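Local coordinates for protein LigF (PDB 4XT0) that cleaves beta-aryl ether bonds of lignin as a glutathione-dependent beta-etherase of the glutathione S-transferase superfamily, at residues S17-A22 against D197-A202; P58-D63 against E75-V80; P93-E98 against Y187-G192; R100-W105 against V175-E180. All blocks are in the same frame, centred on the assembly; numbering follows the deposited sequence. Where two conformers were deposited one is given.

Interaction 1 of 4, residues S17-A22 against D197-A202; sequences SLKPLA and DICNFA
Two helices from the two halves of the glutathione S-transferase fold meet here: helix 15-26 of the thioredoxin-like N-terminal domain packs against helix 195-204 of the all-helical C-terminal domain. The short segments run at 141°, their axes 8.3 Å apart, an approach allowed by the small side chains of A202 and C199. From L18, whose CG stands anti to the backbone N (chi1 -177°), CD2 comes down on A202, 3.7 Å from its CB, and meets the rim of the F201 ring near its plane, 4.0 Å from F201 CD2. K19 follows with a chain extended beyond CG that crosses the partner helix: its CG is 3.6 Å from A202 CB and its CD 3.7 Å from C199 SG. The ammonium group passes beyond the apolar seam to a salt bridge with D107 and a hydrogen bond to S70, a residue of the glutathione pocket. An alanine here removes the methylenes and the ammonium group, and would probably loosen the packing on C199 and A202 and leave D107 without this counter-charge. A22 comes last, its CB 4.1 Å from I198 CG2; the same methyl rests 3.6 Å from K19 O.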
loop_
_atom_site.group_PDB
_atom_site.type_symbol
_atom_site.label_atom_id
_atom_site.label_comp_id
_atom_site.label_asym_id
_atom_site.label_seq_id
_atom_site.Cartn_x
_atom_site.Cartn_y
_atom_site.Cartn_z
ATOM N N SER A 17 -1.854 8.401 12.519
ATOM C CA SER A 17 -2.664 9.570 12.897
ATOM C C SER A 17 -2.040 10.903 12.463
ATOM O O SER A 17 -2.751 11.850 12.138
ATOM C CB SER A 17 -2.888 9.591 14.422
ATOM O OG SER A 17 -3.749 8.542 14.842
ATOM N N LEU A 18 -0.715 10.993 12.497
ATOM C CA LEU A 18 -0.060 12.251 12.165
ATOM C C LEU A 18 -0.360 12.715 10.725
ATOM O O LEU A 18 -0.440 13.914 10.476
ATOM C CB LEU A 18 1.463 12.139 12.387
ATOM C CG LEU A 18 2.279 13.424 12.148
ATOM C CD1 LEU A 18 3.478 13.519 13.096
ATOM C CD2 LEU A 18 2.760 13.529 10.699
ATOM N N LYS A 19 -0.530 11.778 9.791
ATOM C CA LYS A 19 -0.654 12.130 8.376
ATOM C C LYS A 19 -1.840 13.081 8.134
ATOM O O LYS A 19 -1.621 14.205 7.681
ATOM C CB LYS A 19 -0.767 10.873 7.494
ATOM C CG LYS A 19 0.363 9.819 7.688
ATOM C CD LYS A 19 0.209 8.687 6.645
ATOM C CE LYS A 19 1.028 7.428 6.971
ATOM N NZ LYS A 19 0.628 6.285 6.072
ATOM N N PRO A 20 -3.094 12.668 8.466
ATOM C CA PRO A 20 -4.145 13.676 8.206
ATOM C C PRO A 20 -4.133 14.863 9.170
ATOM O O PRO A 20 -4.640 15.943 8.830
ATOM C CB PRO A 20 -5.457 12.874 8.350
ATOM C CG PRO A 20 -5.118 11.741 9.287
ATOM C CD PRO A 20 -3.648 11.407 9.003
ATOM N N LEU A 21 -3.560 14.682 10.353
ATOM C CA LEU A 21 -3.483 15.773 11.310
ATOM C C LEU A 21 -2.593 16.883 10.748
ATOM O O LEU A 21 -2.973 18.058 10.739
ATOM C CB LEU A 21 -2.965 15.255 12.658
ATOM C CG LEU A 21 -3.228 16.037 13.948
ATOM C CD1 LEU A 21 -4.714 16.218 14.194
ATOM C CD2 LEU A 21 -2.560 15.338 15.144
ATOM N N ALA A 22 -1.405 16.508 10.267
ATOM C CA ALA A 22 -0.486 17.479 9.659
ATOM C C ALA A 22 -1.112 18.116 8.398
ATOM O O ALA A 22 -0.989 19.313 8.168
ATOM C CB ALA A 22 0.854 16.804 9.318
ATOM N N ASP A 197 6.402 13.834 1.959
ATOM C CA ASP A 197 7.144 14.209 3.162
ATOM C C ASP A 197 6.326 13.943 4.420
ATOM O O ASP A 197 6.837 13.376 5.385
ATOM C CB ASP A 197 7.582 15.678 3.090
ATOM C CG ASP A 197 8.400 15.961 1.840
ATOM O OD1 ASP A 197 9.595 15.561 1.801
ATOM O OD2 ASP A 197 7.841 16.548 0.882
ATOM N N ILE A 198 5.051 14.324 4.397
ATOM C CA ILE A 198 4.179 14.161 5.563
ATOM C C ILE A 198 4.030 12.676 5.958
ATOM O O ILE A 198 4.198 12.308 7.128
ATOM C CB ILE A 198 2.777 14.791 5.291
ATOM C CG1 ILE A 198 2.849 16.316 5.366
ATOM C CG2 ILE A 198 1.736 14.270 6.273
ATOM C CD1 ILE A 198 1.567 17.000 4.835
ATOM N N CYS A 199 3.756 11.820 4.977
ATOM C CA CYS A 199 3.530 10.400 5.266
ATOM C C CYS A 199 4.801 9.736 5.795
ATOM O O CYS A 199 4.739 8.896 6.697
ATOM C CB CYS A 199 3.021 9.668 4.019
ATOM S SG CYS A 199 1.329 10.160 3.487
ATOM N N ASN A 200 5.953 10.112 5.247
ATOM C CA ASN A 200 7.207 9.549 5.710
ATOM C C ASN A 200 7.623 10.132 7.056
ATOM O O ASN A 200 8.179 9.417 7.904
ATOM C CB ASN A 200 8.312 9.769 4.670
ATOM C CG ASN A 200 8.282 8.735 3.577
ATOM O OD1 ASN A 200 8.851 7.654 3.723
ATOM N ND2 ASN A 200 7.603 9.051 2.475
ATOM N N PHE A 201 7.349 11.423 7.248
ATOM C CA PHE A 201 7.654 12.104 8.515
ATOM C C PHE A 201 6.840 11.481 9.635
ATOM O O PHE A 201 7.319 11.357 10.760
ATOM C CB PHE A 201 7.365 13.614 8.410
ATOM C CG PHE A 201 7.647 14.397 9.671
ATOM C CD1 PHE A 201 8.915 14.884 9.930
ATOM C CD2 PHE A 201 6.630 14.686 10.570
ATOM C CE1 PHE A 201 9.188 15.632 11.084
ATOM C CE2 PHE A 201 6.886 15.429 11.729
ATOM C CZ PHE A 201 8.165 15.911 11.979
ATOM N N ALA A 202 5.606 11.083 9.321
ATOM C CA ALA A 202 4.731 10.432 10.306
ATOM C C ALA A 202 5.403 9.210 10.936
ATOM O O ALA A 202 5.262 8.967 12.143
ATOM C CB ALA A 202 3.390 10.025 9.653
#

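Interaction 2 of 4, residues P58-D63 against E75-V80; sequences PALWHD and EYLEDV
H62 and Y76 both hold CG anti to the backbone N (chi1 177° and 176°), so that the imidazole leaves strand 59-62 and the phenol leaves helix 70-80 on courses that meet between them. The axes of strand 59-62 and segment 75-80 are 11.5 Å apart. H62 ND1 and Y76 OH form a hydrogen bond of 2.7 Å with a fairly straight angle of 158°; either group could be the donor. Each partner lies at the other's edge near the ring plane, and the two rings meet rim to rim. V80 flanks the pair: its CG2 sits over one face of the Y76 ring, offset toward the rim, while its CG1 meets H62 CE1 tip to tip at 4.0 Å. Deeper in, L60 also carries CG anti to its backbone N and crosses the tyrosine at about a right angle, with L60 CD2 3.7 Å from Y76 CD2. The same methyl reaches L77 CD2 at 4.0 Å. This is the sheet-to-helix packing of the thioredoxin-like domain: strand 59-62, between strands 6-10 and 65-68, is covered by helix 70-80, L77 continues onto helix 15-26, and Y76 and V80 touch helix 93-121 of the second subunit.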
loop_
_atom_site.group_PDB
_atom_site.type_symbol
_atom_site.label_atom_id
_atom_site.label_comp_id
_atom_site.label_asym_id
_atom_site.label_seq_id
_atom_site.Cartn_x
_atom_site.Cartn_y
_atom_site.Cartn_z
ATOM N N PRO A 58 -6.476 6.589 11.979
ATOM C CA PRO A 58 -7.409 7.717 12.026
ATOM C C PRO A 58 -8.681 7.504 11.227
ATOM O O PRO A 58 -8.774 6.637 10.346
ATOM C CB PRO A 58 -6.588 8.861 11.416
ATOM C CG PRO A 58 -5.750 8.166 10.403
ATOM C CD PRO A 58 -5.320 6.894 11.118
ATOM N N ALA A 59 -9.674 8.323 11.538
ATOM C CA ALA A 59 -10.916 8.337 10.785
ATOM C C ALA A 59 -11.343 9.796 10.638
ATOM O O ALA A 59 -11.305 10.549 11.607
ATOM C CB ALA A 59 -11.996 7.486 11.490
ATOM N N LEU A 60 -11.683 10.210 9.419
ATOM C CA LEU A 60 -12.168 11.576 9.194
ATOM C C LEU A 60 -13.666 11.587 9.007
ATOM O O LEU A 60 -14.200 10.825 8.208
ATOM C CB LEU A 60 -11.522 12.215 7.960
ATOM C CG LEU A 60 -12.001 13.654 7.671
ATOM C CD1 LEU A 60 -11.181 14.636 8.517
ATOM C CD2 LEU A 60 -11.898 14.009 6.186
ATOM N N TRP A 61 -14.337 12.470 9.735
ATOM C CA TRP A 61 -15.777 12.667 9.584
ATOM C C TRP A 61 -16.001 13.993 8.865
ATOM O O TRP A 61 -15.503 15.039 9.301
ATOM C CB TRP A 61 -16.449 12.656 10.963
ATOM C CG TRP A 61 -17.952 12.676 10.994
ATOM C CD1 TRP A 61 -18.782 11.598 11.136
ATOM C CD2 TRP A 61 -18.806 13.833 10.953
ATOM N NE1 TRP A 61 -20.091 12.010 11.171
ATOM C CE2 TRP A 61 -20.135 13.375 11.062
ATOM C CE3 TRP A 61 -18.574 15.208 10.838
ATOM C CZ2 TRP A 61 -21.232 14.246 11.052
ATOM C CZ3 TRP A 61 -19.663 16.072 10.828
ATOM C CH2 TRP A 61 -20.974 15.587 10.927
ATOM N N HIS A 62 -16.718 13.956 7.748
ATOM C CA HIS A 62 -16.940 15.180 6.981
ATOM C C HIS A 62 -18.385 15.216 6.512
ATOM O O HIS A 62 -18.777 14.483 5.603
ATOM C CB HIS A 62 -15.955 15.282 5.808
ATOM C CG HIS A 62 -16.172 16.484 4.936
ATOM N ND1 HIS A 62 -15.869 16.486 3.595
ATOM C CD2 HIS A 62 -16.665 17.713 5.219
ATOM C CE1 HIS A 62 -16.168 17.671 3.079
ATOM N NE2 HIS A 62 -16.657 18.431 4.045
ATOM N N ASP A 63 -19.181 16.038 7.197
ATOM C CA ASP A 63 -20.595 16.210 6.892
ATOM C C ASP A 63 -21.363 14.896 6.923
ATOM O O ASP A 63 -22.252 14.675 6.105
ATOM C CB ASP A 63 -20.768 16.868 5.525
ATOM C CG ASP A 63 -20.531 18.361 5.564
ATOM O OD1 ASP A 63 -20.844 18.983 6.597
ATOM O OD2 ASP A 63 -20.040 18.912 4.558
ATOM N N GLU A 75 -5.239 12.455 0.744
ATOM C CA GLU A 75 -5.594 12.671 -0.666
ATOM C C GLU A 75 -7.015 13.217 -0.782
ATOM O O GLU A 75 -7.276 14.093 -1.606
ATOM C CB GLU A 75 -5.444 11.380 -1.488
ATOM C CG GLU A 75 -3.977 10.908 -1.665
ATOM C CD GLU A 75 -3.542 10.859 -3.126
ATOM O OE1 GLU A 75 -3.974 11.727 -3.910
ATOM O OE2 GLU A 75 -2.765 9.955 -3.489
ATOM N N TYR A 76 -7.920 12.716 0.058
ATOM C CA TYR A 76 -9.285 13.232 0.121
ATOM C C TYR A 76 -9.308 14.724 0.444
ATOM O O TYR A 76 -10.064 15.481 -0.159
ATOM C CB TYR A 76 -10.107 12.457 1.168
ATOM C CG TYR A 76 -11.519 13.004 1.374
ATOM C CD1 TYR A 76 -12.541 12.678 0.494
ATOM C CD2 TYR A 76 -11.825 13.821 2.467
ATOM C CE1 TYR A 76 -13.851 13.157 0.678
ATOM C CE2 TYR A 76 -13.127 14.314 2.667
ATOM C CZ TYR A 76 -14.134 13.969 1.771
ATOM O OH TYR A 76 -15.423 14.436 1.944
ATOM N N LEU A 77 -8.471 15.160 1.382
ATOM C CA LEU A 77 -8.475 16.570 1.784
ATOM C C LEU A 77 -7.953 17.456 0.649
ATOM O O LEU A 77 -8.401 18.592 0.455
ATOM C CB LEU A 77 -7.637 16.756 3.063
ATOM C CG LEU A 77 -8.316 16.167 4.312
ATOM C CD1 LEU A 77 -7.359 16.125 5.492
ATOM C CD2 LEU A 77 -9.583 16.956 4.686
ATOM N N GLU A 78 -7.000 16.936 -0.112
ATOM C CA GLU A 78 -6.503 17.670 -1.277
ATOM C C GLU A 78 -7.525 17.647 -2.430
ATOM O O GLU A 78 -7.637 18.622 -3.187
ATOM C CB GLU A 78 -5.144 17.101 -1.719
ATOM C CG GLU A 78 -3.942 17.749 -0.980
ATOM C CD GLU A 78 -3.749 19.227 -1.325
ATOM O OE1 GLU A 78 -4.088 19.620 -2.463
ATOM O OE2 GLU A 78 -3.253 20.002 -0.465
ATOM N N ASP A 79 -8.284 16.556 -2.548
ATOM C CA ASP A 79 -9.329 16.457 -3.584
ATOM C C ASP A 79 -10.453 17.469 -3.311
ATOM O O ASP A 79 -11.007 18.076 -4.234
ATOM C CB ASP A 79 -9.935 15.042 -3.634
ATOM C CG ASP A 79 -9.060 14.028 -4.396
ATOM O OD1 ASP A 79 -8.148 14.441 -5.153
ATOM O OD2 ASP A 79 -9.304 12.807 -4.242
ATOM N N VAL A 80 -10.795 17.631 -2.036
ATOM C CA VAL A 80 -11.957 18.434 -1.645
ATOM C C VAL A 80 -11.610 19.906 -1.364
ATOM O O VAL A 80 -12.390 20.819 -1.662
ATOM C CB VAL A 80 -12.631 17.811 -0.398
ATOM C CG1 VAL A 80 -13.746 18.703 0.126
ATOM C CG2 VAL A 80 -13.180 16.392 -0.741
#

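Interaction 3 of 4, residues P93-E98 against Y187-G192; sequences PFKRAE and YLVDTG
The first turns of helix 93-121 face a loop without regular secondary structure, in which V189 to G192 form a type I beta turn closed by the bond from G192 N to V189 O. The backbones come nearest at K95 and V189, whose CA atoms are 6.9 Å apart. G192 ends the turn with phi at 113°, a conformation in which a CB would be jammed against the preceding carbonyl oxygen. K95 carries most of the contact. Its chain bends at chi2 (-64°) and then runs straight, bringing the ammonium group to D190, where K95 NZ donates to D190 OD1 at 2.9 Å in a salt bridge. The nitrogen approaches from above the carboxylate plane. On the way its methylenes pack on the turn, K95 CG lying 3.6 Å from T191 CG2 and K95 CD 3.9 Å from V189 CG1. An alanine here has neither the ammonium group nor the long methylene chain, and would probably leave the turn more loosely held on the helix. E98 OE2 accepts hydrogen bonds from two waters; one also donates to L188 O, and the other accepts from D190 N, its oxygen 2.9 Å from that nitrogen. One carboxylate oxygen thus serves both a carbonyl and an N-H of the loop through the two waters. Within the helical C-terminal domain of the glutathione S-transferase fold, the loop joins helix 161-182 to helix 195-204; L188 packs on both, and V189 on M99 and W102 farther along helix 93-121, whose P93, F94, R96 and A97 face the second subunit.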
loop_
_atom_site.group_PDB
_atom_site.type_symbol
_atom_site.label_atom_id
_atom_site.label_comp_id
_atom_site.label_asym_id
_atom_site.label_seq_id
_atom_site.Cartn_x
_atom_site.Cartn_y
_atom_site.Cartn_z
ATOM N N PRO A 93 1.523 16.104 -12.987
ATOM C CA PRO A 93 1.127 14.705 -12.723
ATOM C C PRO A 93 2.273 13.697 -12.632
ATOM O O PRO A 93 2.119 12.677 -11.943
ATOM C CB PRO A 93 0.210 14.353 -13.910
ATOM C CG PRO A 93 0.426 15.411 -14.920
ATOM C CD PRO A 93 0.927 16.640 -14.224
ATOM N N PHE A 94 3.383 13.933 -13.324
ATOM C CA PHE A 94 4.518 13.030 -13.192
ATOM C C PHE A 94 5.113 13.124 -11.776
ATOM O O PHE A 94 5.488 12.106 -11.179
ATOM C CB PHE A 94 5.590 13.324 -14.241
ATOM C CG PHE A 94 6.834 12.480 -14.080
ATOM C CD1 PHE A 94 6.807 11.119 -14.370
ATOM C CD2 PHE A 94 8.033 13.045 -13.660
ATOM C CE1 PHE A 94 7.955 10.329 -14.223
ATOM C CE2 PHE A 94 9.186 12.263 -13.516
ATOM C CZ PHE A 94 9.142 10.902 -13.799
ATOM N N LYS A 95 5.150 14.339 -11.228
ATOM C CA LYS A 95 5.666 14.554 -9.868
ATOM C C LYS A 95 4.668 14.037 -8.829
ATOM O O LYS A 95 5.076 13.518 -7.798
ATOM C CB LYS A 95 5.982 16.033 -9.629
ATOM C CG LYS A 95 7.096 16.568 -10.546
ATOM C CD LYS A 95 8.417 15.857 -10.257
ATOM C CE LYS A 95 9.518 16.336 -11.217
ATOM N NZ LYS A 95 10.814 15.737 -10.839
ATOM N N ARG A 96 3.372 14.171 -9.115
ATOM C CA ARG A 96 2.341 13.621 -8.234
ATOM C C ARG A 96 2.422 12.088 -8.216
ATOM O O ARG A 96 2.190 11.469 -7.179
ATOM C CB ARG A 96 0.931 14.079 -8.654
ATOM C CG ARG A 96 -0.163 13.699 -7.641
ATOM C CD ARG A 96 -1.568 14.195 -8.036
ATOM N NE ARG A 96 -1.667 15.651 -8.004
ATOM C CZ ARG A 96 -2.806 16.334 -8.113
ATOM N NH1 ARG A 96 -3.967 15.705 -8.261
ATOM N NH2 ARG A 96 -2.781 17.649 -8.086
ATOM N N ALA A 97 2.774 11.476 -9.350
ATOM C CA ALA A 97 3.014 10.027 -9.396
ATOM C C ALA A 97 4.190 9.623 -8.504
ATOM O O ALA A 97 4.121 8.652 -7.744
ATOM C CB ALA A 97 3.263 9.556 -10.847
ATOM N N GLU A 98 5.280 10.364 -8.614
ATOM C CA GLU A 98 6.455 10.106 -7.793
ATOM C C GLU A 98 6.112 10.233 -6.302
ATOM O O GLU A 98 6.569 9.437 -5.479
ATOM C CB GLU A 98 7.567 11.079 -8.192
ATOM C CG GLU A 98 8.880 10.852 -7.538
ATOM C CD GLU A 98 9.969 11.709 -8.153
ATOM O OE1 GLU A 98 9.916 11.941 -9.387
ATOM O OE2 GLU A 98 10.861 12.159 -7.395
ATOM N N TYR A 187 13.403 17.947 -0.028
ATOM C CA TYR A 187 12.164 17.205 0.194
ATOM C C TYR A 187 12.132 15.989 -0.714
ATOM O O TYR A 187 12.898 15.913 -1.670
ATOM C CB TYR A 187 10.941 18.103 -0.047
ATOM C CG TYR A 187 10.815 19.256 0.942
ATOM C CD1 TYR A 187 10.363 19.035 2.237
ATOM C CD2 TYR A 187 11.129 20.560 0.575
ATOM C CE1 TYR A 187 10.236 20.068 3.141
ATOM C CE2 TYR A 187 11.006 21.615 1.489
ATOM C CZ TYR A 187 10.552 21.356 2.768
ATOM O OH TYR A 187 10.418 22.374 3.694
ATOM N N LEU A 188 11.235 15.041 -0.446
ATOM C CA LEU A 188 11.314 13.761 -1.150
ATOM C C LEU A 188 11.052 13.902 -2.665
ATOM O O LEU A 188 11.721 13.243 -3.461
ATOM C CB LEU A 188 10.363 12.745 -0.514
ATOM C CG LEU A 188 10.852 12.318 0.877
ATOM C CD1 LEU A 188 9.799 11.512 1.628
ATOM C CD2 LEU A 188 12.166 11.540 0.786
ATOM N N VAL A 189 10.119 14.771 -3.056
ATOM C CA VAL A 189 9.897 15.096 -4.485
ATOM C C VAL A 189 10.416 16.511 -4.735
ATOM O O VAL A 189 10.141 17.416 -3.942
ATOM C CB VAL A 189 8.394 14.999 -4.869
ATOM C CG1 VAL A 189 8.185 15.169 -6.395
ATOM C CG2 VAL A 189 7.806 13.657 -4.372
ATOM N N ASP A 190 11.146 16.720 -5.828
ATOM C CA ASP A 190 11.939 17.945 -5.956
ATOM C C ASP A 190 11.095 19.182 -6.279
ATOM O O ASP A 190 11.621 20.283 -6.370
ATOM C CB ASP A 190 13.071 17.778 -6.997
ATOM C CG ASP A 190 12.575 17.414 -8.409
ATOM O OD1 ASP A 190 11.380 17.598 -8.732
ATOM O OD2 ASP A 190 13.427 16.981 -9.222
ATOM N N THR A 191 9.789 18.996 -6.445
ATOM C CA THR A 191 8.864 20.130 -6.566
ATOM C C THR A 191 8.554 20.740 -5.193
ATOM O O THR A 191 7.875 21.767 -5.095
ATOM C CB THR A 191 7.531 19.724 -7.230
ATOM O OG1 THR A 191 7.112 18.452 -6.711
ATOM C CG2 THR A 191 7.701 19.626 -8.742
ATOM N N GLY A 192 9.042 20.098 -4.135
ATOM C CA GLY A 192 8.903 20.649 -2.797
ATOM C C GLY A 192 7.998 19.842 -1.882
ATOM O O GLY A 192 7.548 18.748 -2.224
HETATM O O HOH W 1 11.784 11.390 -5.068
HETATM O O HOH W 2 12.073 14.387 -7.249
#

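Interaction 4 of 4, residues R100-W105 against V175-E180; sequences RVWTKW and VARLEE
In the C-terminal domain, segments 100-105 and 175-180, on helices 93-121 and 161-182, run nearly antiparallel (161°), and with their axes 13.2 Å apart they touch through long side chains. W102 turns CG beside its backbone N (chi1 -81°), which carries the benzo end of the indole toward the other helix. There the R177 chain, bent at chi2, brings its guanidinium to the ring. W102 CH2 lies over one guanidinium face, offset toward the rim, 3.7 Å from R177 NH1. The two planes are inclined by 58°, so the groups meet obliquely and do not stack flat. The opposite face of the guanidinium is approached by the E180 carboxylate, whose OE2 sits 3.9 Å above the plane. R177 NH1 is also hydrogen-bonded to T181. In the helical bundle that makes up this half of the glutathione S-transferase fold, helix 195-204 is packed in beside the pair, W102 touching its A196 while W105 and L178 both touch N200. L178 supplies the apolar part of the contact: its CD2 is 3.7 Å from W102 CZ3 and 4.3 Å from W105 CZ3. The two indoles are themselves neighbours, with W105 CZ3 at the edge of the W102 ring and in its plane. R177 CG lies over one face of the W105 indole, 4.3 Å above the ring plane and offset toward the rim.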
loop_
_atom_site.group_PDB
_atom_site.type_symbol
_atom_site.label_atom_id
_atom_site.label_comp_id
_atom_site.label_asym_id
_atom_site.label_seq_id
_atom_site.Cartn_x
_atom_site.Cartn_y
_atom_site.Cartn_z
ATOM N N ARG A 100 3.176 9.577 -4.920
ATOM C CA ARG A 100 2.411 8.389 -4.536
ATOM C C ARG A 100 3.296 7.174 -4.374
ATOM O O ARG A 100 2.982 6.308 -3.566
ATOM C CB ARG A 100 1.296 8.069 -5.559
ATOM C CG ARG A 100 0.236 9.149 -5.645
ATOM C CD ARG A 100 -1.052 8.702 -6.402
ATOM N NE ARG A 100 -2.052 9.738 -6.136
ATOM C CZ ARG A 100 -2.562 10.557 -7.046
ATOM N NH1 ARG A 100 -2.230 10.430 -8.326
ATOM N NH2 ARG A 100 -3.427 11.493 -6.670
ATOM N N VAL A 101 4.386 7.091 -5.145
ATOM C CA VAL A 101 5.339 5.999 -4.960
ATOM C C VAL A 101 5.876 6.076 -3.522
ATOM O O VAL A 101 5.986 5.057 -2.841
ATOM C CB VAL A 101 6.499 6.044 -5.986
ATOM C CG1 VAL A 101 7.573 4.994 -5.641
ATOM C CG2 VAL A 101 5.967 5.785 -7.404
ATOM N N TRP A 102 6.176 7.287 -3.050
ATOM C CA TRP A 102 6.634 7.469 -1.664
ATOM C C TRP A 102 5.565 7.144 -0.639
ATOM O O TRP A 102 5.868 6.554 0.402
ATOM C CB TRP A 102 7.116 8.913 -1.409
ATOM C CG TRP A 102 8.510 9.171 -1.886
ATOM C CD1 TRP A 102 8.877 9.933 -2.950
ATOM C CD2 TRP A 102 9.712 8.658 -1.313
ATOM N NE1 TRP A 102 10.239 9.934 -3.081
ATOM C CE2 TRP A 102 10.782 9.152 -2.099
ATOM C CE3 TRP A 102 10.005 7.831 -0.224
ATOM C CZ2 TRP A 102 12.116 8.853 -1.817
ATOM C CZ3 TRP A 102 11.336 7.531 0.052
ATOM C CH2 TRP A 102 12.372 8.044 -0.742
ATOM N N THR A 103 4.327 7.588 -0.881
ATOM C CA THR A 103 3.311 7.429 0.153
ATOM C C THR A 103 2.896 5.959 0.247
ATOM O O THR A 103 2.656 5.452 1.334
ATOM C CB THR A 103 2.068 8.347 -0.077
ATOM O OG1 THR A 103 1.431 8.055 -1.326
ATOM C CG2 THR A 103 2.467 9.841 -0.023
ATOM N N LYS A 104 2.825 5.262 -0.879
ATOM C CA LYS A 104 2.438 3.860 -0.828
ATOM C C LYS A 104 3.594 3.021 -0.271
ATOM O O LYS A 104 3.372 1.983 0.345
ATOM C CB LYS A 104 1.991 3.363 -2.210
ATOM C CG LYS A 104 3.140 3.026 -3.184
ATOM C CD LYS A 104 2.588 2.963 -4.621
ATOM C CE LYS A 104 1.539 1.845 -4.789
ATOM N NZ LYS A 104 2.205 0.473 -4.730
ATOM N N TRP A 105 4.827 3.487 -0.447
ATOM C CA TRP A 105 5.965 2.796 0.142
ATOM C C TRP A 105 5.928 2.890 1.673
ATOM O O TRP A 105 6.332 1.966 2.361
ATOM C CB TRP A 105 7.269 3.364 -0.397
ATOM C CG TRP A 105 8.498 2.757 0.182
ATOM C CD1 TRP A 105 9.056 1.551 -0.133
ATOM C CD2 TRP A 105 9.350 3.365 1.149
ATOM N NE1 TRP A 105 10.210 1.363 0.598
ATOM C CE2 TRP A 105 10.416 2.463 1.390
ATOM C CE3 TRP A 105 9.325 4.577 1.846
ATOM C CZ2 TRP A 105 11.436 2.738 2.302
ATOM C CZ3 TRP A 105 10.345 4.854 2.746
ATOM C CH2 TRP A 105 11.386 3.935 2.963
ATOM N N VAL A 175 15.693 3.513 6.055
ATOM C CA VAL A 175 16.454 4.710 6.381
ATOM C C VAL A 175 17.522 5.019 5.317
ATOM O O VAL A 175 17.743 6.186 4.975
ATOM C CB VAL A 175 17.097 4.553 7.784
ATOM C CG1 VAL A 175 18.315 5.436 7.938
ATOM C CG2 VAL A 175 16.053 4.837 8.856
ATOM N N ALA A 176 18.179 3.981 4.796
ATOM C CA ALA A 176 19.127 4.153 3.697
ATOM C C ALA A 176 18.428 4.720 2.453
ATOM O O ALA A 176 18.979 5.567 1.754
ATOM C CB ALA A 176 19.823 2.823 3.359
ATOM N N ARG A 177 17.210 4.265 2.181
ATOM C CA ARG A 177 16.498 4.739 0.995
ATOM C C ARG A 177 16.162 6.232 1.104
ATOM O O ARG A 177 16.267 6.982 0.132
ATOM C CB ARG A 177 15.219 3.932 0.776
ATOM C CG ARG A 177 14.405 4.414 -0.414
ATOM C CD ARG A 177 15.213 4.289 -1.705
ATOM N NE ARG A 177 14.494 4.875 -2.829
ATOM C CZ ARG A 177 14.616 6.138 -3.216
ATOM N NH1 ARG A 177 15.447 6.953 -2.574
ATOM N NH2 ARG A 177 13.909 6.584 -4.247
ATOM N N LEU A 178 15.754 6.647 2.297
ATOM C CA LEU A 178 15.417 8.035 2.556
ATOM C C LEU A 178 16.644 8.912 2.421
ATOM O O LEU A 178 16.573 10.005 1.852
ATOM C CB LEU A 178 14.797 8.194 3.953
ATOM C CG LEU A 178 13.358 7.689 4.098
ATOM C CD1 LEU A 178 12.981 7.565 5.571
ATOM C CD2 LEU A 178 12.375 8.615 3.384
ATOM N N GLU A 179 17.769 8.425 2.939
ATOM C CA GLU A 179 19.005 9.181 2.914
ATOM C C GLU A 179 19.510 9.332 1.493
ATOM O O GLU A 179 20.050 10.367 1.126
ATOM C CB GLU A 179 20.074 8.503 3.766
ATOM C CG GLU A 179 21.374 9.272 3.806
ATOM C CD GLU A 179 21.226 10.567 4.566
ATOM O OE1 GLU A 179 20.216 10.706 5.293
ATOM O OE2 GLU A 179 22.109 11.445 4.442
ATOM N N GLU A 180 19.335 8.279 0.707
ATOM C CA GLU A 180 19.681 8.285 -0.708
ATOM C C GLU A 180 19.102 9.513 -1.425
ATOM O O GLU A 180 19.741 10.082 -2.304
ATOM C CB GLU A 180 19.182 6.992 -1.351
ATOM C CG GLU A 180 19.452 6.832 -2.824
ATOM C CD GLU A 180 18.947 5.494 -3.350
ATOM O OE1 GLU A 180 18.915 4.517 -2.568
ATOM O OE2 GLU A 180 18.579 5.419 -4.542
#

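Overall arrangement
Interaction 1 lies about 6 Å from the centre of the chain and joins the two domains; all three others touch it. The side chain of K19 in interaction 1 is about 5 Å from the bound glutathione. Interaction 2 meets interaction 1 where P58 CG packs on P20 CG at 3.8 Å, and P58 itself touches the glutathione. Through segment 197-202, D197 OD1 accepts a hydrogen bond from L188 N of interaction 3, 2.8 Å away, and N200 OD1 packs against W105 CZ3 of interaction 4. Interactions 3 and 4 share helix 93-121. A salt bridge from R100 NE to E75 OE2, 2.7 Å, ties interaction 4 to interaction 2, and interactions 2, 3 and 4 all border the second subunit.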